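Local coordinates for protein vanadium-dependent haloperoxidase (Zobellia galactanivorans, PDB 4CIT) that probably oxidises iodide with hydrogen peroxide, using a vanadate ion held in its active site, at residues D170-A173 with Q174-M178; S327-D330 with E331-S335; Y364-G367 with H368-V371; H424-A427 with A428-G432; G432-Q435 with G436-G440. One frame throughout, in Å; residues are numbered along the deposited sequence. Where two conformers were deposited one is given.

Contact 1 of 5, residues D170-A173 with Q174-M178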
loop_
_atom_site.group_PDB
_atom_site.type_symbol
_atom_site.label_atom_id
_atom_site.label_comp_id
_atom_site.label_asym_id
_atom_site.label_seq_id
_atom_site.Cartn_x
_atom_site.Cartn_y
_atom_site.Cartn_z
ATOM N N ASP A 170 10.929 13.219 -6.571
ATOM C CA ASP A 170 9.486 13.080 -6.385
ATOM C C ASP A 170 8.891 13.993 -5.286
ATOM O O ASP A 170 7.728 13.900 -4.942
ATOM C CB ASP A 170 9.114 11.632 -6.097
ATOM C CG ASP A 170 9.368 11.187 -4.672
ATOM O OD1 ASP A 170 10.090 11.822 -3.887
ATOM O OD2 ASP A 170 8.845 10.079 -4.362
ATOM N N ASN A 171 9.682 14.893 -4.757
ATOM C CA ASN A 171 9.227 15.850 -3.732
ATOM C C ASN A 171 9.121 15.376 -2.333
ATOM O O ASN A 171 8.821 16.160 -1.400
ATOM C CB ASN A 171 7.960 16.608 -4.136
ATOM C CG ASN A 171 7.973 18.078 -3.648
ATOM O OD1 ASN A 171 8.999 18.768 -3.717
ATOM N ND2 ASN A 171 6.822 18.589 -3.320
ATOM N N TYR A 172 9.422 14.097 -2.096
ATOM C CA TYR A 172 9.353 13.580 -0.723
ATOM C C TYR A 172 10.370 14.335 0.141
ATOM O O TYR A 172 10.098 14.724 1.264
ATOM C CB TYR A 172 9.709 12.114 -0.695
ATOM C CG TYR A 172 9.795 11.491 0.644
ATOM C CD1 TYR A 172 8.632 11.170 1.325
ATOM C CD2 TYR A 172 11.016 11.176 1.235
ATOM C CE1 TYR A 172 8.658 10.598 2.569
ATOM C CE2 TYR A 172 11.072 10.555 2.504
ATOM C CZ TYR A 172 9.878 10.329 3.182
ATOM O OH TYR A 172 9.826 9.756 4.416
ATOM N N ALA A 173 11.572 14.509 -0.381
ATOM C CA ALA A 173 12.637 15.091 0.513
ATOM C C ALA A 173 12.180 16.491 0.924
ATOM O O ALA A 173 12.404 16.876 2.041
ATOM C CB ALA A 173 13.970 15.215 -0.181
ATOM N N GLN A 174 11.645 17.240 0.007
ATOM C CA GLN A 174 11.253 18.624 0.229
ATOM C C GLN A 174 10.100 18.718 1.160
ATOM O O GLN A 174 10.013 19.680 1.904
ATOM C CB GLN A 174 10.900 19.336 -1.055
ATOM C CG GLN A 174 12.123 19.626 -1.901
ATOM C CD GLN A 174 12.615 18.463 -2.722
ATOM O OE1 GLN A 174 12.073 17.339 -2.714
ATOM N NE2 GLN A 174 13.746 18.696 -3.366
ATOM N N THR A 175 9.172 17.755 1.123
ATOM C CA THR A 175 8.048 17.844 2.041
ATOM C C THR A 175 8.399 17.473 3.480
ATOM O O THR A 175 7.610 17.731 4.380
ATOM C CB THR A 175 6.865 16.931 1.583
ATOM O OG1 THR A 175 7.349 15.594 1.513
ATOM C CG2 THR A 175 6.218 17.411 0.333
ATOM N N ARG A 176 9.579 16.941 3.758
ATOM C CA ARG A 176 9.982 16.595 5.127
ATOM C C ARG A 176 10.047 17.809 6.070
ATOM O O ARG A 176 9.734 17.671 7.208
ATOM C CB ARG A 176 11.353 15.867 5.190
ATOM C CG ARG A 176 11.465 14.612 4.373
ATOM C CD ARG A 176 10.455 13.552 4.861
ATOM N NE ARG A 176 9.211 13.744 4.083
ATOM C CZ ARG A 176 7.986 13.371 4.444
ATOM N NH1 ARG A 176 7.808 12.728 5.585
ATOM N NH2 ARG A 176 6.934 13.655 3.635
ATOM N N THR A 177 10.395 18.967 5.537
ATOM C CA THR A 177 10.568 20.186 6.342
ATOM C C THR A 177 9.597 21.265 5.928
ATOM O O THR A 177 9.804 22.462 6.219
ATOM C CB THR A 177 11.993 20.720 6.194
ATOM O OG1 THR A 177 12.294 20.920 4.796
ATOM C CG2 THR A 177 12.962 19.733 6.774
ATOM N N MET A 178 8.479 20.870 5.317
ATOM C CA MET A 178 7.433 21.833 5.004
ATOM C C MET A 178 6.761 22.288 6.299
ATOM O O MET A 178 6.550 21.471 7.167
ATOM C CB MET A 178 6.428 21.240 4.035
ATOM C CG MET A 178 6.676 21.683 2.620
ATOM S SD MET A 178 5.555 20.918 1.408
ATOM C CE MET A 178 6.750 20.911 0.027
HETATM O O HOH W 1 12.551 15.457 -4.608
HETATM O O HOH W 2 9.622 11.380 7.332
#
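Arg176 folds back so that its guanidinium lies flat on the ring of Tyr172 while its NE bonds to the carbonyl oxygen of that same residue. The setting is a single weakly bonded helical turn, residues 172-175, introduced by an Asx turn in which Asp170 OD1 accepts from Tyr172 N. The stack is nearly parallel: the planes differ by 9° and the group centres are 4.0 Å apart, with Arg176 CZ 3.4 Å from Tyr172 CE1. Bends at chi2 (-62°) and chi3 (91°) curl the arginine chain over the ring, and CD adds a CH-pi contact to the same ring. Tyr172 O is gripped from opposite faces of its plane, by Arg176 NE at 3.1 Å and by Thr175 OG1 at 2.9 Å. Thr175 OG1 in turn receives Arg176 NH2, almost in the guanidinium plane, at 2.9 Å. An alanine here is likely to leave the Tyr172 ring without its stacking partner and Glu203 without its salt bridge to Arg176 NH2. On the other flank, Asn171 ND2 bonds to the backbone of Lys208, and Asn171 O takes Thr175 N at 3.0 Å. Trp206, from a loop, also packs against both Tyr172 and Arg176. A water bridges the outer turn, accepting from Asn171 N at 2.9 Å and donating to Gln174 OE1 at 2.7 Å.

Contact 2 of 5, residues S327-D330 with E331-S335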
loop_
_atom_site.group_PDB
_atom_site.type_symbol
_atom_site.label_atom_id
_atom_site.label_comp_id
_atom_site.label_asym_id
_atom_site.label_seq_id
_atom_site.Cartn_x
_atom_site.Cartn_y
_atom_site.Cartn_z
ATOM N N SER A 327 -4.147 10.310 -3.713
ATOM C CA SER A 327 -5.540 10.714 -3.965
ATOM C C SER A 327 -6.328 10.840 -2.640
ATOM O O SER A 327 -7.082 11.810 -2.441
ATOM C CB SER A 327 -6.172 9.716 -4.934
ATOM O OG SER A 327 -7.505 10.067 -5.236
ATOM N N CYS A 328 -6.175 9.877 -1.748
ATOM C CA CYS A 328 -6.933 9.875 -0.519
ATOM C C CYS A 328 -6.466 10.968 0.433
ATOM O O CYS A 328 -7.299 11.760 0.938
ATOM C CB CYS A 328 -6.814 8.531 0.122
ATOM S SG CYS A 328 -7.692 8.465 1.724
ATOM N N TRP A 329 -5.156 11.110 0.627
ATOM C CA TRP A 329 -4.594 12.182 1.456
ATOM C C TRP A 329 -4.888 13.609 0.913
ATOM O O TRP A 329 -5.098 14.549 1.674
ATOM C CB TRP A 329 -3.116 11.993 1.734
ATOM C CG TRP A 329 -2.861 11.466 3.101
ATOM C CD1 TRP A 329 -2.220 12.130 4.138
ATOM C CD2 TRP A 329 -3.322 10.210 3.670
ATOM N NE1 TRP A 329 -2.270 11.390 5.271
ATOM C CE2 TRP A 329 -2.904 10.190 5.019
ATOM C CE3 TRP A 329 -4.011 9.125 3.164
ATOM C CZ2 TRP A 329 -3.154 9.117 5.847
ATOM C CZ3 TRP A 329 -4.267 8.067 3.985
ATOM C CH2 TRP A 329 -3.886 8.077 5.320
ATOM N N ASP A 330 -4.938 13.755 -0.397
ATOM C CA ASP A 330 -5.411 14.968 -1.079
ATOM C C ASP A 330 -6.801 15.359 -0.565
ATOM O O ASP A 330 -7.071 16.530 -0.191
ATOM C CB ASP A 330 -5.421 14.804 -2.652
ATOM C CG ASP A 330 -5.853 16.029 -3.364
ATOM O OD1 ASP A 330 -5.103 17.056 -3.209
ATOM O OD2 ASP A 330 -6.973 16.056 -3.935
ATOM N N GLU A 331 -7.708 14.382 -0.551
ATOM C CA GLU A 331 -9.032 14.688 -0.082
ATOM C C GLU A 331 -9.068 14.893 1.433
ATOM O O GLU A 331 -9.814 15.797 1.965
ATOM C CB GLU A 331 -10.002 13.564 -0.427
ATOM C CG GLU A 331 -11.456 13.814 0.004
ATOM C CD GLU A 331 -11.992 15.139 -0.446
ATOM O OE1 GLU A 331 -11.610 15.671 -1.506
ATOM O OE2 GLU A 331 -12.796 15.754 0.319
ATOM N N LYS A 332 -8.312 14.085 2.154
ATOM C CA LYS A 332 -8.388 14.227 3.629
ATOM C C LYS A 332 -8.136 15.668 4.087
ATOM O O LYS A 332 -8.781 16.153 5.035
ATOM C CB LYS A 332 -7.405 13.281 4.374
ATOM C CG LYS A 332 -7.813 11.843 4.396
ATOM C CD LYS A 332 -6.830 10.881 5.104
ATOM C CE LYS A 332 -7.359 9.492 5.312
ATOM N NZ LYS A 332 -8.659 9.437 6.046
ATOM N N TYR A 333 -7.088 16.264 3.525
ATOM C CA TYR A 333 -6.630 17.578 3.910
ATOM C C TYR A 333 -7.352 18.700 3.151
ATOM O O TYR A 333 -7.292 19.823 3.561
ATOM C CB TYR A 333 -5.073 17.669 3.980
ATOM C CG TYR A 333 -4.534 16.915 5.101
ATOM C CD1 TYR A 333 -4.432 17.446 6.376
ATOM C CD2 TYR A 333 -4.107 15.604 4.933
ATOM C CE1 TYR A 333 -3.972 16.723 7.428
ATOM C CE2 TYR A 333 -3.658 14.868 5.986
ATOM C CZ TYR A 333 -3.563 15.411 7.276
ATOM O OH TYR A 333 -3.021 14.690 8.304
ATOM N N ARG A 334 -8.150 18.377 2.146
ATOM C CA ARG A 334 -9.092 19.324 1.541
ATOM C C ARG A 334 -10.295 19.473 2.440
ATOM O O ARG A 334 -10.672 20.598 2.795
ATOM C CB ARG A 334 -9.481 18.896 0.129
ATOM C CG ARG A 334 -10.670 19.645 -0.508
ATOM C CD ARG A 334 -11.114 19.198 -1.896
ATOM N NE ARG A 334 -9.987 19.293 -2.784
ATOM C CZ ARG A 334 -9.224 18.272 -3.151
ATOM N NH1 ARG A 334 -9.500 16.993 -2.847
ATOM N NH2 ARG A 334 -8.183 18.545 -3.903
ATOM N N SER A 335 -10.933 18.377 2.824
ATOM C CA SER A 335 -12.180 18.412 3.586
ATOM C C SER A 335 -11.903 18.592 5.127
ATOM O O SER A 335 -12.733 19.162 5.855
ATOM C CB SER A 335 -13.015 17.174 3.280
ATOM O OG SER A 335 -12.331 15.998 3.577
#
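Lys332 lays its aliphatic chain across the indole of Trp329, three residues earlier: CD stands over the middle of the six-membered ring, 3.7 Å from its centroid and only 7° off the ring normal, a true CH-pi contact over the face. Further along the lysine, CE lies 3.7 Å from Cys328 SG. The ammonium group itself is too distant from the indole for more than a weak cation-pi attraction. The other aromatic neighbour of Trp329 is Tyr333; the two side chains run side by side in the same direction, with Trp329 CD1 3.6 Å from Tyr333 CE2, and their rings meet obliquely, with planes at 44°. Both polar ends, Trp329 NE1 and Tyr333 OH, donate to Ile202 O.

These residues form the C-terminal turns of helix 307-335, one of the helices of the PAP2 core, and the turns border the vanadate pocket. The lysine chain runs straight to CE and bends at chi4 (-55°), which carries NZ to vanadate, to Pro362 O and to Thr365 O.

Charged groups gather on another side. Arg334 grips Asp330 end-on, both terminal nitrogens meeting the single oxygen OD2 from the same face of the carboxylate, NH1 at 2.9 Å and NH2 at 2.8 Å. Its NH1 also reaches Glu331 OE1 at 2.8 Å, which extends the pair into a three-residue salt-bridge network, while Asp330 OD1 binds Asn207.

Among the backbone bonds, Lys332 N meets Cys328 O at 2.8 Å, and Tyr333 N meets Trp329 O at 3.2 Å.

Contact 3 of 5, residues Y364-G367 with H368-V371. With VO4 (vanadate ion), chain D; VO4 (vanadate ion), chain E; VO4 (vanadate ion), chain C.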
loop_
_atom_site.group_PDB
_atom_site.type_symbol
_atom_site.label_atom_id
_atom_site.label_comp_id
_atom_site.label_asym_id
_atom_site.label_seq_id
_atom_site.Cartn_x
_atom_site.Cartn_y
_atom_site.Cartn_z
ATOM N N TYR A 364 -12.106 12.071 5.913
ATOM C CA TYR A 364 -12.807 11.803 4.646
ATOM C C TYR A 364 -11.841 11.976 3.479
ATOM O O TYR A 364 -11.249 13.014 3.384
ATOM C CB TYR A 364 -13.959 12.802 4.489
ATOM C CG TYR A 364 -14.827 12.629 3.268
ATOM C CD1 TYR A 364 -15.862 11.755 3.222
ATOM C CD2 TYR A 364 -14.554 13.372 2.103
ATOM C CE1 TYR A 364 -16.664 11.635 2.094
ATOM C CE2 TYR A 364 -15.329 13.280 0.985
ATOM C CZ TYR A 364 -16.376 12.416 0.977
ATOM O OH TYR A 364 -17.199 12.338 -0.102
ATOM N N THR A 365 -11.678 11.053 2.586
ATOM C CA THR A 365 -12.272 9.696 2.562
ATOM C C THR A 365 -11.369 8.718 3.336
ATOM O O THR A 365 -10.256 9.079 3.788
ATOM C CB THR A 365 -12.367 9.223 1.094
ATOM O OG1 THR A 365 -11.097 9.526 0.469
ATOM C CG2 THR A 365 -13.555 9.849 0.385
ATOM N N SER A 366 -11.847 7.496 3.582
ATOM C CA SER A 366 -11.151 6.469 4.332
ATOM C C SER A 366 -10.013 5.832 3.525
ATOM O O SER A 366 -10.264 5.384 2.400
ATOM C CB SER A 366 -12.123 5.354 4.686
ATOM O OG SER A 366 -11.432 4.124 5.016
ATOM N N GLY A 367 -8.789 5.890 4.081
ATOM C CA GLY A 367 -7.658 5.272 3.495
ATOM C C GLY A 367 -7.813 3.794 3.213
ATOM O O GLY A 367 -7.470 3.303 2.122
ATOM N N HIS A 368 -8.324 3.062 4.192
ATOM C CA HIS A 368 -8.581 1.681 3.989
ATOM C C HIS A 368 -9.461 1.457 2.787
ATOM O O HIS A 368 -9.268 0.509 1.983
ATOM C CB HIS A 368 -9.274 1.048 5.200
ATOM C CG HIS A 368 -8.384 0.768 6.337
ATOM N ND1 HIS A 368 -7.823 1.767 7.102
ATOM C CD2 HIS A 368 -8.033 -0.415 6.923
ATOM C CE1 HIS A 368 -7.069 1.200 8.041
ATOM N NE2 HIS A 368 -7.240 -0.106 7.990
ATOM N N SER A 369 -10.516 2.274 2.676
ATOM C CA SER A 369 -11.472 2.161 1.591
ATOM C C SER A 369 -10.905 2.468 0.212
ATOM O O SER A 369 -11.083 1.646 -0.741
ATOM C CB SER A 369 -12.734 2.990 1.803
ATOM O OG SER A 369 -13.303 2.571 3.043
ATOM N N VAL A 370 -10.129 3.552 0.133
ATOM C CA VAL A 370 -9.548 3.950 -1.115
ATOM C C VAL A 370 -8.479 2.915 -1.557
ATOM O O VAL A 370 -8.431 2.525 -2.738
ATOM C CB VAL A 370 -9.009 5.401 -1.089
ATOM C CG1 VAL A 370 -8.354 5.725 -2.429
ATOM C CG2 VAL A 370 -10.071 6.500 -0.813
ATOM N N VAL A 371 -7.558 2.547 -0.653
ATOM C CA VAL A 371 -6.414 1.696 -0.989
ATOM C C VAL A 371 -6.898 0.322 -1.313
ATOM O O VAL A 371 -6.496 -0.251 -2.299
ATOM C CB VAL A 371 -5.323 1.698 0.094
ATOM C CG1 VAL A 371 -4.126 0.845 -0.269
ATOM C CG2 VAL A 371 -4.891 3.156 0.340
HETATM O O2 VO4 D . -9.817 3.989 7.069
HETATM O O3 VO4 E . -8.815 6.836 6.788
HETATM O O1 VO4 C . -6.998 4.736 7.559
#
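This is an N-cap contact: Ser366 closes the first turn of helix 367-383 by bonding to Ser369, and the turn sits in the buried vanadate pocket of the PAP2 fold. The evidence lies in one oxygen. With OG anti to the backbone N (chi1 160°), Ser366 accepts the amide of Ser369 N at 3.1 Å, in a nearly straight bond (162°), and a second proton from Ser369 OG, also at 3.1 Å. Its own hydroxyl donates to vanadate O2 over a short 2.6 Å, so OG serves the helix end and the anion together. Beyond the cap, the helix pattern starts with Val370 N on Ser366 O at 2.9 Å. Thr365 OG1, hydrogen-bonded to Gln435 OE1, is met at 3.4 Å by Val370 CG2, the side chains crossing at about a right angle.

The anion is met by main chain as well: Gly367 N donates to vanadate O3 at 2.9 Å, and His368 N gives a weak bond to O2. The His368 ring contributes ND1, which bonds to vanadate O2 at 3.0 Å and also to O1, the latter near the ring plane; its NE2 is turned to the backbone oxygens of Trp266 and Asp267, which fixes the ring's rotation. Replacing Ser366 with an alanine would probably leave Ser369 N uncapped and vanadate O2 without one of its hydrogen-bond donors. With amides pointing at the oxyanion, the positive helix end is likely to offset part of vanadate's negative charge.

Contact 4 of 5, residues H424-A427 with A428-G432. With VO4 (vanadate ion), chain B; VO4 (vanadate ion), chain F; VO4 (vanadate ion), chain D.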
loop_
_atom_site.group_PDB
_atom_site.type_symbol
_atom_site.label_atom_id
_atom_site.label_comp_id
_atom_site.label_asym_id
_atom_site.label_seq_id
_atom_site.Cartn_x
_atom_site.Cartn_y
_atom_site.Cartn_z
ATOM N N HIS A 424 -14.856 5.844 11.116
ATOM C CA HIS A 424 -15.337 6.471 9.863
ATOM C C HIS A 424 -16.805 6.509 9.802
ATOM O O HIS A 424 -17.487 5.557 10.177
ATOM C CB HIS A 424 -14.785 5.753 8.600
ATOM C CG HIS A 424 -13.357 6.100 8.265
ATOM N ND1 HIS A 424 -12.946 7.351 7.882
ATOM C CD2 HIS A 424 -12.227 5.347 8.341
ATOM C CE1 HIS A 424 -11.637 7.333 7.656
ATOM N NE2 HIS A 424 -11.173 6.130 7.940
ATOM N N TYR A 425 -17.327 7.560 9.179
ATOM C CA TYR A 425 -18.748 7.611 8.790
ATOM C C TYR A 425 -18.983 6.839 7.478
ATOM O O TYR A 425 -18.061 6.626 6.663
ATOM C CB TYR A 425 -19.191 9.077 8.545
ATOM C CG TYR A 425 -18.792 10.090 9.617
ATOM C CD1 TYR A 425 -19.442 10.194 10.788
ATOM C CD2 TYR A 425 -17.691 10.875 9.432
ATOM C CE1 TYR A 425 -19.034 11.112 11.801
ATOM C CE2 TYR A 425 -17.280 11.806 10.383
ATOM C CZ TYR A 425 -17.939 11.905 11.589
ATOM O OH TYR A 425 -17.420 12.841 12.468
ATOM N N ARG A 426 -20.248 6.558 7.176
ATOM C CA ARG A 426 -20.601 5.885 5.949
ATOM C C ARG A 426 -20.045 6.522 4.704
ATOM O O ARG A 426 -19.562 5.787 3.782
ATOM C CB ARG A 426 -22.146 5.675 5.867
ATOM C CG ARG A 426 -22.655 5.032 4.558
ATOM C CD ARG A 426 -24.173 4.966 4.629
ATOM N NE ARG A 426 -24.559 3.941 5.596
ATOM C CZ ARG A 426 -24.620 2.631 5.358
ATOM N NH1 ARG A 426 -24.418 2.149 4.127
ATOM N NH2 ARG A 426 -24.956 1.776 6.344
ATOM N N ALA A 427 -20.179 7.835 4.577
ATOM C CA ALA A 427 -19.731 8.517 3.323
ATOM C C ALA A 427 -18.262 8.307 3.038
ATOM O O ALA A 427 -17.867 8.022 1.873
ATOM C CB ALA A 427 -20.064 9.968 3.333
ATOM N N ALA A 428 -17.414 8.404 4.087
ATOM C CA ALA A 428 -15.964 8.230 3.903
ATOM C C ALA A 428 -15.633 6.835 3.407
ATOM O O ALA A 428 -14.747 6.659 2.564
ATOM C CB ALA A 428 -15.250 8.481 5.229
ATOM N N ILE A 429 -16.453 5.867 3.780
ATOM C CA ILE A 429 -16.274 4.512 3.391
ATOM C C ILE A 429 -16.802 4.211 1.986
ATOM O O ILE A 429 -16.051 3.717 1.128
ATOM C CB ILE A 429 -16.970 3.551 4.419
ATOM C CG1 ILE A 429 -16.319 3.688 5.826
ATOM C CG2 ILE A 429 -16.999 2.129 3.907
ATOM C CD1 ILE A 429 -17.156 3.066 6.901
ATOM N N GLU A 430 -18.060 4.577 1.727
ATOM C CA GLU A 430 -18.708 4.291 0.421
ATOM C C GLU A 430 -18.102 5.115 -0.697
ATOM O O GLU A 430 -17.728 4.569 -1.760
ATOM C CB GLU A 430 -20.175 4.539 0.530
ATOM C CG GLU A 430 -20.769 3.474 1.460
ATOM C CD GLU A 430 -22.294 3.514 1.477
ATOM O OE1 GLU A 430 -22.871 4.429 0.942
ATOM O OE2 GLU A 430 -22.885 2.629 2.061
ATOM N N VAL A 431 -17.913 6.394 -0.424
ATOM C CA VAL A 431 -17.323 7.274 -1.394
ATOM C C VAL A 431 -15.852 6.919 -1.579
ATOM O O VAL A 431 -15.279 6.979 -2.729
ATOM C CB VAL A 431 -17.522 8.774 -1.073
ATOM C CG1 VAL A 431 -16.782 9.573 -2.101
ATOM C CG2 VAL A 431 -19.014 9.087 -0.966
ATOM N N GLY A 432 -15.177 6.520 -0.492
ATOM C CA GLY A 432 -13.777 6.108 -0.593
ATOM C C GLY A 432 -13.545 4.869 -1.438
ATOM O O GLY A 432 -12.616 4.814 -2.256
HETATM V V VO4 B . -9.106 5.522 7.857
HETATM O O4 VO4 F . -8.912 5.836 9.392
HETATM O O2 VO4 D . -9.817 3.989 7.069
#
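Arg426 holds CG anti to the backbone N (chi1 177°), whereas Glu430, one turn later, holds CG anti to its carbonyl carbon (chi1 -68°); these two choices bring their charged ends together on the exposed side of the N-terminal turn of helix 426-446. Tyr425 is the N-cap residue, and just ahead of it His424 carries the vanadium ligand of this PAP2-type site. The ion pair is short, with Arg426 NH1 2.6 Å from Glu430 OE2. Its hydrogen bond is weak, bent to 128° at the hydrogen, although OE2 arrives at the guanidinium edge. Arg426 NH2 has a second carboxylate partner, Glu242.

On the buried side His424 packs down on the same turn: its CB lies 3.8 Å from Ile429 CG1, and its ND1 is 3.7 Å from Ala428 CB. Glu363, a second-shell carboxylate hydrogen-bonded to ND1, and vanadium at NE2 together fix the rotation of the imidazole; the same carboxylate oxygen also accepts from Tyr425 N. Backbone bonds set the helix going, Glu430 N on Arg426 O at 2.8 Å and Val431 N on Ala427 O at 2.8 Å. Arg339 and Arg418 add further hydrogen bonds to the anion. At the far end of the imidazole, His424 NE2 coordinates vanadium at 2.2 Å, with the metal almost evenly placed between the ring carbons, 3.2 Å from CD2 and 3.1 Å from CE1.

Contact 5 of 5, residues G432-Q435 with G436-G440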
loop_
_atom_site.group_PDB
_atom_site.type_symbol
_atom_site.label_atom_id
_atom_site.label_comp_id
_atom_site.label_asym_id
_atom_site.label_seq_id
_atom_site.Cartn_x
_atom_site.Cartn_y
_atom_site.Cartn_z
ATOM N N GLY A 432 -15.177 6.520 -0.492
ATOM C CA GLY A 432 -13.777 6.108 -0.593
ATOM C C GLY A 432 -13.545 4.869 -1.438
ATOM O O GLY A 432 -12.616 4.814 -2.256
ATOM N N VAL A 433 -14.380 3.859 -1.252
ATOM C CA VAL A 433 -14.312 2.658 -2.131
ATOM C C VAL A 433 -14.486 3.010 -3.592
ATOM O O VAL A 433 -13.756 2.535 -4.482
ATOM C CB VAL A 433 -15.429 1.640 -1.776
ATOM C CG1 VAL A 433 -15.511 0.581 -2.925
ATOM C CG2 VAL A 433 -15.105 0.990 -0.468
ATOM N N LYS A 434 -15.449 3.881 -3.912
ATOM C CA LYS A 434 -15.613 4.359 -5.275
ATOM C C LYS A 434 -14.422 5.061 -5.843
ATOM O O LYS A 434 -14.009 4.865 -6.980
ATOM C CB LYS A 434 -16.860 5.274 -5.330
ATOM C CG LYS A 434 -17.037 6.014 -6.663
ATOM C CD LYS A 434 -18.335 6.859 -6.686
ATOM C CE LYS A 434 -18.288 7.797 -7.930
ATOM N NZ LYS A 434 -17.912 7.111 -9.227
ATOM N N GLN A 435 -13.901 5.979 -5.053
ATOM C CA GLN A 435 -12.646 6.705 -5.362
ATOM C C GLN A 435 -11.532 5.720 -5.675
ATOM O O GLN A 435 -10.851 5.872 -6.723
ATOM C CB GLN A 435 -12.308 7.619 -4.209
ATOM C CG GLN A 435 -11.040 8.456 -4.432
ATOM C CD GLN A 435 -10.761 9.409 -3.276
ATOM O OE1 GLN A 435 -11.505 9.518 -2.282
ATOM N NE2 GLN A 435 -9.573 9.966 -3.313
ATOM N N GLY A 436 -11.281 4.720 -4.845
ATOM C CA GLY A 436 -10.211 3.776 -5.094
ATOM C C GLY A 436 -10.439 2.866 -6.330
ATOM O O GLY A 436 -9.531 2.640 -7.109
ATOM N N ARG A 437 -11.685 2.432 -6.531
ATOM C CA ARG A 437 -12.032 1.599 -7.675
ATOM C C ARG A 437 -11.894 2.435 -8.974
ATOM O O ARG A 437 -11.279 1.977 -9.986
ATOM C CB ARG A 437 -13.452 0.928 -7.505
ATOM C CG ARG A 437 -13.503 -0.252 -6.475
ATOM C CD ARG A 437 -14.942 -0.844 -6.198
ATOM N NE ARG A 437 -14.848 -1.956 -5.234
ATOM C CZ ARG A 437 -15.738 -2.368 -4.316
ATOM N NH1 ARG A 437 -16.927 -1.816 -4.184
ATOM N NH2 ARG A 437 -15.401 -3.364 -3.495
ATOM N N ASP A 438 -12.309 3.698 -8.943
ATOM C CA ASP A 438 -12.159 4.577 -10.103
ATOM C C ASP A 438 -10.669 4.798 -10.419
ATOM O O ASP A 438 -10.259 4.771 -11.649
ATOM C CB ASP A 438 -12.894 5.875 -9.969
ATOM C CG ASP A 438 -14.439 5.739 -10.028
ATOM O OD1 ASP A 438 -14.914 4.644 -10.365
ATOM O OD2 ASP A 438 -15.114 6.764 -9.719
ATOM N N LEU A 439 -9.873 5.071 -9.393
ATOM C CA LEU A 439 -8.441 5.288 -9.568
ATOM C C LEU A 439 -7.748 3.993 -10.094
ATOM O O LEU A 439 -6.921 4.043 -10.998
ATOM C CB LEU A 439 -7.827 5.799 -8.268
ATOM C CG LEU A 439 -6.331 6.150 -8.306
ATOM C CD1 LEU A 439 -6.026 7.210 -7.229
ATOM C CD2 LEU A 439 -5.507 4.905 -8.033
ATOM N N GLY A 440 -8.099 2.850 -9.547
ATOM C CA GLY A 440 -7.459 1.604 -9.879
ATOM C C GLY A 440 -7.837 1.237 -11.317
ATOM O O GLY A 440 -6.942 0.772 -12.058
#
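The middle of helix 426-446 in the PAP2 core supplies this contact, a run of regular i to i+4 pairs. Gly436 N bonds to Gly432 O at 2.9 Å and Arg437 N to Val433 O at 2.9 Å, with Leu439 N following on Gln435 O at 3.0 Å. On the outer side Lys434 and Asp438 form a salt bridge, Lys434 NZ meeting the syn lone pair of Asp438 OD2 at 2.9 Å. The lysine chain stays extended to CE and then bends at chi4 (48°), which swings its ammonium group back to the carboxylate one turn on.

Facing the neighbouring helix 407-420, the methyl CG1 of Val433 lies over one face of the Arg437 guanidinium, but Arg437 was deposited in two conformers, so the closeness of that approach is doubtful. The arginine's NH2 is paired with Asp412 of that helix. Inward, Gln435 stretches fully out, and both ends of its buried amide are satisfied: OE1 takes the hydroxyl of Thr365, and NE2 donates to Ser327 OG. One glutamine therefore ties this helix to helix 307-335 and to the loop before helix 367-383, while the lysine charge is probably balanced by Asp438 on the exposed face.

In the fold
In chain order the five contacts follow one another, and contacts 2 to 5 all belong to the PAP2 core, their centres 8 to 13 Å apart. Contact 1 is the outlier, on a short surface turn about 17 Å (centre to centre) from contact 2 and 23 to 29 Å from the others. Contact 2 closes helix 307-335, contact 3 opens helix 367-383, and contacts 4 and 5 run consecutively along helix 426-446, sharing Gly432. Ser366 N meets Ala428 O at 3.2 Å, joining contacts 3 and 4. Contacts 2, 3 and 4 thus deliver to one vanadate site groups drawn from three separate regions of the sequence, while Gln435 hydrogen-bonds contact 5 to Ser327 and Thr365.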